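PDB 2X3E: 3-oxoacyl-[acyl-carrier-protein] synthase 3 from Pseudomonas aeruginosa, which catalyses the condensation of malonyl-ACP with an acyl-CoA primer, probably acetyl-CoA, giving the 3-oxoacyl-ACP that initiates bacterial fatty acid synthesis. Local coordinates for the interface of chains A and B. Sequence-based numbering; all coordinates share one arbitrary frame. Chains: chain A/B, 3-oxoacyl-[acyl-carrier-protein] synthase 3.

Contact 1: the interface of chains A and B. Residues chain A 88-89, 92, 105-107; chain B 108-110, 315.
The carbonyl oxygen of B:Ser109 is met by a water and by groups of chain A. Water 1 lies 2.9 Å from B:Ser109 O and ties it to the backbone oxygen of A:Ala105, while the amide N of A:Asp107 makes a weak hydrogen bond to the same atom at 3.4 Å. The return bond is firmer, B:Ser109 N donating to A:Asp107 O at 3.0 Å with 164° at the hydrogen. This antiparallel bridge joins strand 104-109 of one subunit to its copy in the other, as expected in a FabH homodimer. Small residues suit the neighbourhood of the bridge: the methyl of A:Ala89 sits against B:Ser109, CB to OG 3.4 Å, a methyl being small enough to lie flush against the strand. Further along, A:Phe106 and B:Leu108 cross at about a right angle. With CG anti to the backbone N (chi1 -177°), the leucine sets its CD1 methyl over one face of the phenylalanine ring, 3.9 Å from the ring centroid and displaced toward the rim, a CH-pi contact suited to a branched chain on a flat aromatic. At the margin, A:Pro92 CG meets the methyl CG2 of B:Thr315 at 3.9 Å.

Contact 2: the interface of chains A and B. Residues chain A 106-110, 117, 121; chain B 106-108, 121.
A:Leu108 and B:Phe106 pack tightly beside the two-fold axis, repeating with chains exchanged the methyl-on-ring contact of the opposite pair. The leucine branch point does much of the touching, A:Leu108 CG lying 3.6 Å from B:Phe106 CD1, and its CD1 methyl rides above the ring face. The phenylalanine CG falls between its own backbone N and carbonyl carbon (chi1 62°), a crowded position that holds the ring across the leucine. On the same side of the ring, but displaced beyond its CD2, A:Tyr117 comes in obliquely and brings its CD2 to 3.6 Å from B:Phe106 CD2. Aromatic and branched chains suit this core because they interlock without needing polar partners. Between the strands, A:Leu108 and B:Leu108 bridge across the axis, and A:Ser109 N donates to B:Asp107 O at 3.0 Å. The opposite face of the strands is looser, with A:Ser109 CB and B:Asp107 CB 4.1 Å apart.

The helix side is polar and watered. A:Ser121 OG and B:Ser121 OG hydrogen-bond tip to tip at 3.1 Å, and water 2 bridges both hydroxyls and both backbone oxygens, 2.7 Å from A:Ser121 O. Serine is short enough for two helices to meet here, and each hydroxyl also lies in plane at the edge of its own chain's Phe106 ring. In the thiolase-like fold, the paired strands 104-109 thus run one sheet through the dimer, with helices 114-127 meeting alongside it.

Contact 3: the interface of chains A and B. Residues chain A 109, 111, 189, 192-193, 312-313, 315; chain B 87-88, 92.
B:Pro88 sets its ring against A:Ala312 and A:Gly313, in the glycine-rich GFGAG loop of this FabH, a member of the thiolase-like superfamily. B:Pro88 CB lies 3.6 Å from the methyl A:Ala312 CB and 3.5 Å from A:Gly313 CA. B:Pro88 follows a cis peptide, which is likely to set the direction of the ring, and the small residues facing it allow close approach. Glycine also suits the loop conformation, for the backbone of A:Gly313 has a phi of 142°. Beside the ring, B:Cys87 points its sulfur between two methyls, with SG 3.7 Å from A:Ala312 CB and slightly farther from that of A:Ala111. Its SG is anti to the backbone N (chi1 -177°), which carries it toward the residue preceding active-site position A:Ala112, a residue changed in this construct. In FabH enzymes this partner-loop position lines the acyl pocket, so B:Cys87 probably does so here.

Outward, the flexible chain of A:Met193 crosses B:Pro88 obliquely, its CG 4.0 Å from the proline CD. Backbone oxygens form the rim: B:Cys87 O faces A:Met193 CG, and A:Gly313 O lies 3.5 Å from B:Pro92 CB. Within chain A, A:Thr315 OG1 donates to A:Ala312 O at 2.9 Å, approaching from 37° above the carbonyl plane.

Contact 4: the interface of chains A and B. Residues chain A 117, 183-184, 186, 313-315; chain B 92-93, 103, 105.
B:Pro92, B:Ala105 and A:Gly186 carry this edge of the FabH homodimer, where helix 91-97 and strand 104-109 of one subunit dock on the thiolase-like fold of the other. Proline suits the first turn of a helix, where an amide hydrogen is not needed, and its ring rests on the A:Gly313 loop and near the side chain of A:Ser184, CB to CB 3.9 Å. Beyond it the helix backbone meets A:Gly186, whose CA comes to 3.3 Å from B:Pro92 O. Having no side chain, the glycine allows this close approach and also the approach of the next helix residue, B:Arg93. Water 3 joins the same groups, touching B:Pro92 O at 2.8 Å as well as A:Gly186 N and A:Ser184 OG. A second water links B:Arg93 N, in the first helical turn, with A:Gly313 O.

B:Ala105 offers its amide N to the phenolic A:Tyr117 OH, a fairly long hydrogen bond of 3.3 Å but nearly straight, 168° at the hydrogen. That hydroxyl donates in turn to A:Gly183 O at 2.7 Å, a second-shell bond that should help to orient the hydroxyl. The alanine methyl packs 3.7 Å from A:Ser184 OG, its small size suiting the close approach of the serine. With OG between backbone N and carbonyl carbon (chi1 73°), A:Ser184 reaches across to B:Ala103 O and donates a short 2.7 Å hydrogen bond.

Contact 1: the interface of chains A and B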
# COMPACT_ATOMS: atom_id res chain seq x y z
N PRO A 88 -8.64 -7.86 4.22
CA PRO A 88 -7.41 -7.12 4.47
C PRO A 88 -6.44 -7.10 3.29
O PRO A 88 -6.78 -7.55 2.19
CB PRO A 88 -6.78 -7.91 5.62
CG PRO A 88 -7.16 -9.31 5.35
CD PRO A 88 -8.56 -9.23 4.79
N ALA A 89 -5.26 -6.57 3.53
CA ALA A 89 -4.13 -6.77 2.63
C ALA A 89 -3.78 -8.26 2.51
O ALA A 89 -4.19 -9.08 3.34
CB ALA A 89 -2.92 -5.97 3.12
N PRO A 92 -0.12 -9.77 5.12
CA PRO A 92 -0.11 -10.50 6.40
C PRO A 92 -0.26 -12.02 6.22
O PRO A 92 0.49 -12.78 6.85
CB PRO A 92 -1.28 -9.90 7.16
CG PRO A 92 -1.41 -8.51 6.60
CD PRO A 92 -1.06 -8.64 5.14
N ALA A 105 3.62 -6.11 8.05
CA ALA A 105 3.15 -6.58 6.75
C ALA A 105 2.05 -5.69 6.17
O ALA A 105 1.08 -5.39 6.86
CB ALA A 105 2.65 -8.02 6.85
N PHE A 106 2.23 -5.27 4.92
CA PHE A 106 1.21 -4.48 4.22
C PHE A 106 1.37 -4.56 2.71
O PHE A 106 2.42 -4.97 2.22
CB PHE A 106 1.25 -3.01 4.69
CG PHE A 106 2.53 -2.25 4.33
CD1 PHE A 106 2.63 -1.56 3.12
CD2 PHE A 106 3.60 -2.20 5.22
CE1 PHE A 106 3.79 -0.85 2.80
CE2 PHE A 106 4.75 -1.49 4.91
CZ PHE A 106 4.86 -0.82 3.69
N ASP A 107 0.31 -4.18 1.98
CA ASP A 107 0.33 -4.11 0.51
C ASP A 107 0.50 -2.66 0.06
O ASP A 107 -0.04 -1.74 0.69
CB ASP A 107 -0.98 -4.66 -0.10
CG ASP A 107 -1.19 -6.15 0.15
OD1 ASP A 107 -0.37 -6.81 0.83
OD2 ASP A 107 -2.24 -6.68 -0.33
N LEU B 108 -1.66 2.53 0.76
CA LEU B 108 -1.15 1.51 1.67
C LEU B 108 -2.34 0.76 2.26
O LEU B 108 -3.31 1.38 2.71
CB LEU B 108 -0.32 2.17 2.78
CG LEU B 108 0.34 1.23 3.80
CD1 LEU B 108 1.65 1.82 4.33
CD2 LEU B 108 -0.62 0.91 4.95
N SER B 109 -2.27 -0.57 2.26
CA SER B 109 -3.34 -1.42 2.78
C SER B 109 -2.94 -2.11 4.08
O SER B 109 -2.07 -2.97 4.09
CB SER B 109 -3.75 -2.46 1.73
OG SER B 109 -4.82 -3.28 2.20
N ALA B 110 -3.58 -1.69 5.17
CA ALA B 110 -3.46 -2.39 6.45
C ALA B 110 -4.73 -2.21 7.29
O ALA B 110 -4.66 -2.18 8.53
CB ALA B 110 -2.23 -1.92 7.21
N THR B 315 -3.64 -7.27 11.66
CA THR B 315 -2.57 -6.30 11.79
C THR B 315 -2.67 -5.58 13.12
O THR B 315 -3.74 -5.52 13.72
CB THR B 315 -2.63 -5.24 10.66
OG1 THR B 315 -3.96 -4.73 10.56
CG2 THR B 315 -2.21 -5.84 9.34
O HOH W 1 -1.63 -5.03 6.12

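Contact 2: the interface of chains A and B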
# COMPACT_ATOMS: atom_id res chain seq x y z
N PHE A 106 2.23 -5.27 4.92
CA PHE A 106 1.21 -4.48 4.22
C PHE A 106 1.37 -4.56 2.71
O PHE A 106 2.42 -4.97 2.22
CB PHE A 106 1.25 -3.01 4.69
CG PHE A 106 2.53 -2.25 4.33
CD1 PHE A 106 2.63 -1.56 3.12
CD2 PHE A 106 3.60 -2.20 5.22
CE1 PHE A 106 3.79 -0.85 2.80
CE2 PHE A 106 4.75 -1.49 4.91
CZ PHE A 106 4.86 -0.82 3.69
N ASP A 107 0.31 -4.18 1.98
CA ASP A 107 0.33 -4.11 0.51
C ASP A 107 0.50 -2.66 0.06
O ASP A 107 -0.04 -1.74 0.69
CB ASP A 107 -0.98 -4.66 -0.10
CG ASP A 107 -1.19 -6.15 0.15
OD1 ASP A 107 -0.37 -6.81 0.83
OD2 ASP A 107 -2.24 -6.68 -0.33
N LEU A 108 1.24 -2.47 -1.04
CA LEU A 108 1.49 -1.15 -1.62
C LEU A 108 0.91 -1.13 -3.02
O LEU A 108 1.13 -2.07 -3.79
CB LEU A 108 3.00 -0.87 -1.65
CG LEU A 108 3.45 0.52 -2.14
CD1 LEU A 108 4.76 0.92 -1.45
CD2 LEU A 108 3.60 0.58 -3.67
N SER A 109 0.15 -0.09 -3.35
CA SER A 109 -0.50 0.03 -4.65
C SER A 109 0.14 1.14 -5.47
O SER A 109 0.00 2.31 -5.15
CB SER A 109 -1.98 0.33 -4.47
OG SER A 109 -2.58 0.63 -5.70
N ALA A 110 0.89 0.75 -6.51
CA ALA A 110 1.43 1.70 -7.48
C ALA A 110 1.52 1.05 -8.87
O ALA A 110 2.42 1.36 -9.65
CB ALA A 110 2.79 2.23 -7.04
N TYR A 117 8.44 1.62 -6.22
CA TYR A 117 7.86 2.24 -5.02
C TYR A 117 8.04 1.35 -3.81
O TYR A 117 8.32 1.83 -2.71
CB TYR A 117 6.37 2.54 -5.20
CG TYR A 117 6.07 3.94 -5.71
CD1 TYR A 117 6.10 4.24 -7.07
CD2 TYR A 117 5.76 4.96 -4.82
CE1 TYR A 117 5.83 5.53 -7.52
CE2 TYR A 117 5.50 6.24 -5.26
CZ TYR A 117 5.53 6.53 -6.61
OH TYR A 117 5.24 7.81 -7.01
N SER A 121 9.86 2.17 -0.28
CA SER A 121 9.15 2.03 0.99
C SER A 121 9.87 1.09 1.95
O SER A 121 10.13 1.45 3.10
CB SER A 121 7.71 1.57 0.76
OG SER A 121 6.99 1.54 1.99
N PHE B 106 1.20 6.81 -3.34
CA PHE B 106 0.68 5.45 -3.39
C PHE B 106 -0.36 5.21 -2.28
O PHE B 106 -0.49 6.01 -1.35
CB PHE B 106 1.82 4.43 -3.29
CG PHE B 106 2.62 4.49 -2.00
CD1 PHE B 106 2.25 3.72 -0.91
CD2 PHE B 106 3.76 5.29 -1.90
CE1 PHE B 106 2.98 3.75 0.28
CE2 PHE B 106 4.50 5.32 -0.71
CZ PHE B 106 4.11 4.55 0.37
N ASP B 107 -1.09 4.10 -2.39
CA ASP B 107 -2.01 3.67 -1.35
C ASP B 107 -1.39 2.53 -0.54
O ASP B 107 -0.67 1.69 -1.09
CB ASP B 107 -3.36 3.21 -1.93
CG ASP B 107 -4.09 4.31 -2.68
OD1 ASP B 107 -3.60 5.47 -2.71
OD2 ASP B 107 -5.16 4.02 -3.26
N LEU B 108 -1.66 2.53 0.76
CA LEU B 108 -1.15 1.51 1.67
C LEU B 108 -2.34 0.76 2.26
O LEU B 108 -3.31 1.38 2.71
CB LEU B 108 -0.32 2.17 2.78
CG LEU B 108 0.34 1.23 3.80
CD1 LEU B 108 1.65 1.82 4.33
CD2 LEU B 108 -0.62 0.91 4.95
N SER B 121 5.50 4.20 7.25
CA SER B 121 5.98 4.26 5.87
C SER B 121 6.36 5.69 5.50
O SER B 121 7.48 5.94 5.05
CB SER B 121 4.92 3.72 4.91
OG SER B 121 5.39 3.74 3.57
O HOH W 2 8.49 3.49 3.89

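Contact 3: the interface of chains A and B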
# COMPACT_ATOMS: atom_id res chain seq x y z
N SER A 109 0.15 -0.09 -3.35
CA SER A 109 -0.50 0.03 -4.65
C SER A 109 0.14 1.14 -5.47
O SER A 109 0.00 2.31 -5.15
CB SER A 109 -1.98 0.33 -4.47
OG SER A 109 -2.58 0.63 -5.70
N ALA A 111 0.59 0.14 -9.15
CA ALA A 111 0.44 -0.43 -10.48
C ALA A 111 1.76 -1.00 -11.00
O ALA A 111 2.45 -1.72 -10.28
CB ALA A 111 -0.15 0.62 -11.44
N PHE A 189 -5.01 10.01 -14.57
CA PHE A 189 -5.39 8.79 -13.84
C PHE A 189 -6.26 7.81 -14.64
O PHE A 189 -6.32 6.62 -14.31
CB PHE A 189 -6.14 9.15 -12.56
CG PHE A 189 -7.58 9.55 -12.80
CD1 PHE A 189 -8.61 8.62 -12.63
CD2 PHE A 189 -7.91 10.84 -13.20
CE1 PHE A 189 -9.93 8.97 -12.86
CE2 PHE A 189 -9.23 11.20 -13.41
CZ PHE A 189 -10.24 10.26 -13.25
N LEU A 192 -5.01 4.16 -17.72
CA LEU A 192 -4.92 2.73 -17.41
C LEU A 192 -5.75 2.50 -16.16
O LEU A 192 -5.48 3.11 -15.12
CB LEU A 192 -3.48 2.33 -17.10
CG LEU A 192 -2.38 2.56 -18.15
CD1 LEU A 192 -1.09 3.02 -17.48
CD2 LEU A 192 -2.14 1.31 -18.98
N MET A 193 -6.76 1.63 -16.24
CA MET A 193 -7.66 1.45 -15.10
C MET A 193 -8.36 0.10 -15.02
O MET A 193 -8.81 -0.44 -16.02
CB MET A 193 -8.73 2.54 -15.10
CG MET A 193 -9.37 2.76 -13.74
SD MET A 193 -10.61 4.03 -13.82
CE MET A 193 -11.88 3.17 -14.72
N ALA A 312 0.00 2.77 -14.24
CA ALA A 312 -1.25 3.38 -13.85
C ALA A 312 -1.07 4.31 -12.66
O ALA A 312 -0.21 4.07 -11.79
CB ALA A 312 -2.29 2.30 -13.54
N GLY A 313 -1.88 5.37 -12.63
CA GLY A 313 -1.81 6.39 -11.58
C GLY A 313 -2.04 7.80 -12.11
O GLY A 313 -2.95 8.48 -11.66
N THR A 315 2.00 6.69 -12.54
CA THR A 315 3.17 6.59 -11.66
C THR A 315 4.41 6.29 -12.48
O THR A 315 4.34 5.73 -13.57
CB THR A 315 3.01 5.45 -10.63
OG1 THR A 315 2.65 4.23 -11.30
CG2 THR A 315 1.97 5.81 -9.59
N CYS B 87 -7.24 -0.64 -9.73
CA CYS B 87 -5.99 -0.14 -10.28
C CYS B 87 -6.35 1.12 -11.06
O CYS B 87 -7.29 1.09 -11.85
CB CYS B 87 -5.36 -1.17 -11.21
SG CYS B 87 -3.73 -0.71 -11.90
N PRO B 88 -5.64 2.24 -10.84
CA PRO B 88 -4.49 2.47 -9.99
C PRO B 88 -4.85 2.79 -8.55
O PRO B 88 -6.01 2.67 -8.16
CB PRO B 88 -3.88 3.72 -10.62
CG PRO B 88 -5.05 4.50 -11.09
CD PRO B 88 -6.06 3.47 -11.54
N PRO B 92 -2.33 9.20 -6.28
CA PRO B 92 -1.86 10.09 -7.35
C PRO B 92 -2.89 11.15 -7.79
O PRO B 92 -2.53 12.32 -8.01
CB PRO B 92 -1.54 9.14 -8.50
CG PRO B 92 -1.22 7.84 -7.81
CD PRO B 92 -2.17 7.78 -6.66

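Contact 4: the interface of chains A and B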
# COMPACT_ATOMS: atom_id res chain seq x y z
N TYR A 117 8.44 1.62 -6.22
CA TYR A 117 7.86 2.24 -5.02
C TYR A 117 8.04 1.35 -3.81
O TYR A 117 8.32 1.83 -2.71
CB TYR A 117 6.37 2.54 -5.20
CG TYR A 117 6.07 3.94 -5.71
CD1 TYR A 117 6.10 4.24 -7.07
CD2 TYR A 117 5.76 4.96 -4.82
CE1 TYR A 117 5.83 5.53 -7.52
CE2 TYR A 117 5.50 6.24 -5.26
CZ TYR A 117 5.53 6.53 -6.61
OH TYR A 117 5.24 7.81 -7.01
N GLY A 183 7.68 9.56 -8.85
CA GLY A 183 6.68 10.56 -9.18
C GLY A 183 5.34 9.98 -9.56
O GLY A 183 5.12 8.76 -9.54
N SER A 184 4.43 10.88 -9.90
CA SER A 184 3.08 10.53 -10.30
C SER A 184 2.45 11.67 -11.08
O SER A 184 2.87 12.83 -10.95
CB SER A 184 2.22 10.19 -9.07
OG SER A 184 1.88 11.34 -8.32
N GLY A 186 -1.48 12.25 -11.42
CA GLY A 186 -2.89 11.93 -11.24
C GLY A 186 -3.84 12.64 -12.18
O GLY A 186 -5.02 12.32 -12.22
N GLY A 313 -1.88 5.37 -12.63
CA GLY A 313 -1.81 6.39 -11.58
C GLY A 313 -2.04 7.80 -12.11
O GLY A 313 -2.95 8.48 -11.66
N LEU A 314 -1.21 8.27 -13.04
CA LEU A 314 -0.01 7.60 -13.52
C LEU A 314 1.08 7.64 -12.46
O LEU A 314 1.09 8.52 -11.59
CB LEU A 314 0.52 8.29 -14.79
CG LEU A 314 -0.43 8.33 -15.99
CD1 LEU A 314 0.19 9.10 -17.16
CD2 LEU A 314 -0.82 6.93 -16.41
N THR A 315 2.00 6.69 -12.54
CA THR A 315 3.17 6.59 -11.66
C THR A 315 4.41 6.29 -12.48
O THR A 315 4.34 5.73 -13.57
CB THR A 315 3.01 5.45 -10.63
OG1 THR A 315 2.65 4.23 -11.30
CG2 THR A 315 1.97 5.81 -9.59
N PRO B 92 -2.33 9.20 -6.28
CA PRO B 92 -1.86 10.09 -7.35
C PRO B 92 -2.89 11.15 -7.79
O PRO B 92 -2.53 12.32 -8.01
CB PRO B 92 -1.54 9.14 -8.50
CG PRO B 92 -1.22 7.84 -7.81
CD PRO B 92 -2.17 7.78 -6.66
N ARG B 93 -4.15 10.75 -7.90
CA ARG B 93 -5.23 11.67 -8.28
C ARG B 93 -5.42 12.74 -7.21
O ARG B 93 -5.55 13.92 -7.54
CB ARG B 93 -6.53 10.90 -8.52
CG ARG B 93 -7.70 11.80 -8.87
CD ARG B 93 -8.96 11.04 -9.18
NE ARG B 93 -10.08 11.97 -9.33
CZ ARG B 93 -11.33 11.63 -9.60
NH1 ARG B 93 -11.68 10.35 -9.76
NH2 ARG B 93 -12.26 12.59 -9.71
N ALA B 103 4.03 14.28 -7.35
CA ALA B 103 4.14 13.73 -6.00
C ALA B 103 4.53 12.25 -5.95
O ALA B 103 4.07 11.44 -6.76
CB ALA B 103 2.81 13.95 -5.23
N ALA B 105 3.52 9.17 -4.56
CA ALA B 105 2.13 8.87 -4.21
C ALA B 105 1.74 7.41 -4.40
O ALA B 105 1.94 6.84 -5.47
CB ALA B 105 1.17 9.77 -5.01
O HOH W 3 -0.11 13.15 -9.09
O HOH W 4 -4.85 8.10 -9.10

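Contact 1 and contact 2 have centres about 9 Å apart and share A:Phe106, A:Asp107 and B:Leu108, so both belong to the strand pairing at the two-fold axis. Contacts 3 and 4, about 7 Å apart, share A:Gly313, A:Thr315 and B:Pro92 and form the flank. Contact 2 ties the two groups together, passing A:Ser109 to contact 3 and A:Tyr117 to contact 4. The centre of contact 3 lies about 7 Å from the changed active-site residue A:Ala112, that of contact 1 about 18 Å. The interface thus extends from the paired strands to the neighbourhood of the active site, and the partner loop carrying B:Cys87 is likely to contribute to the acyl pocket.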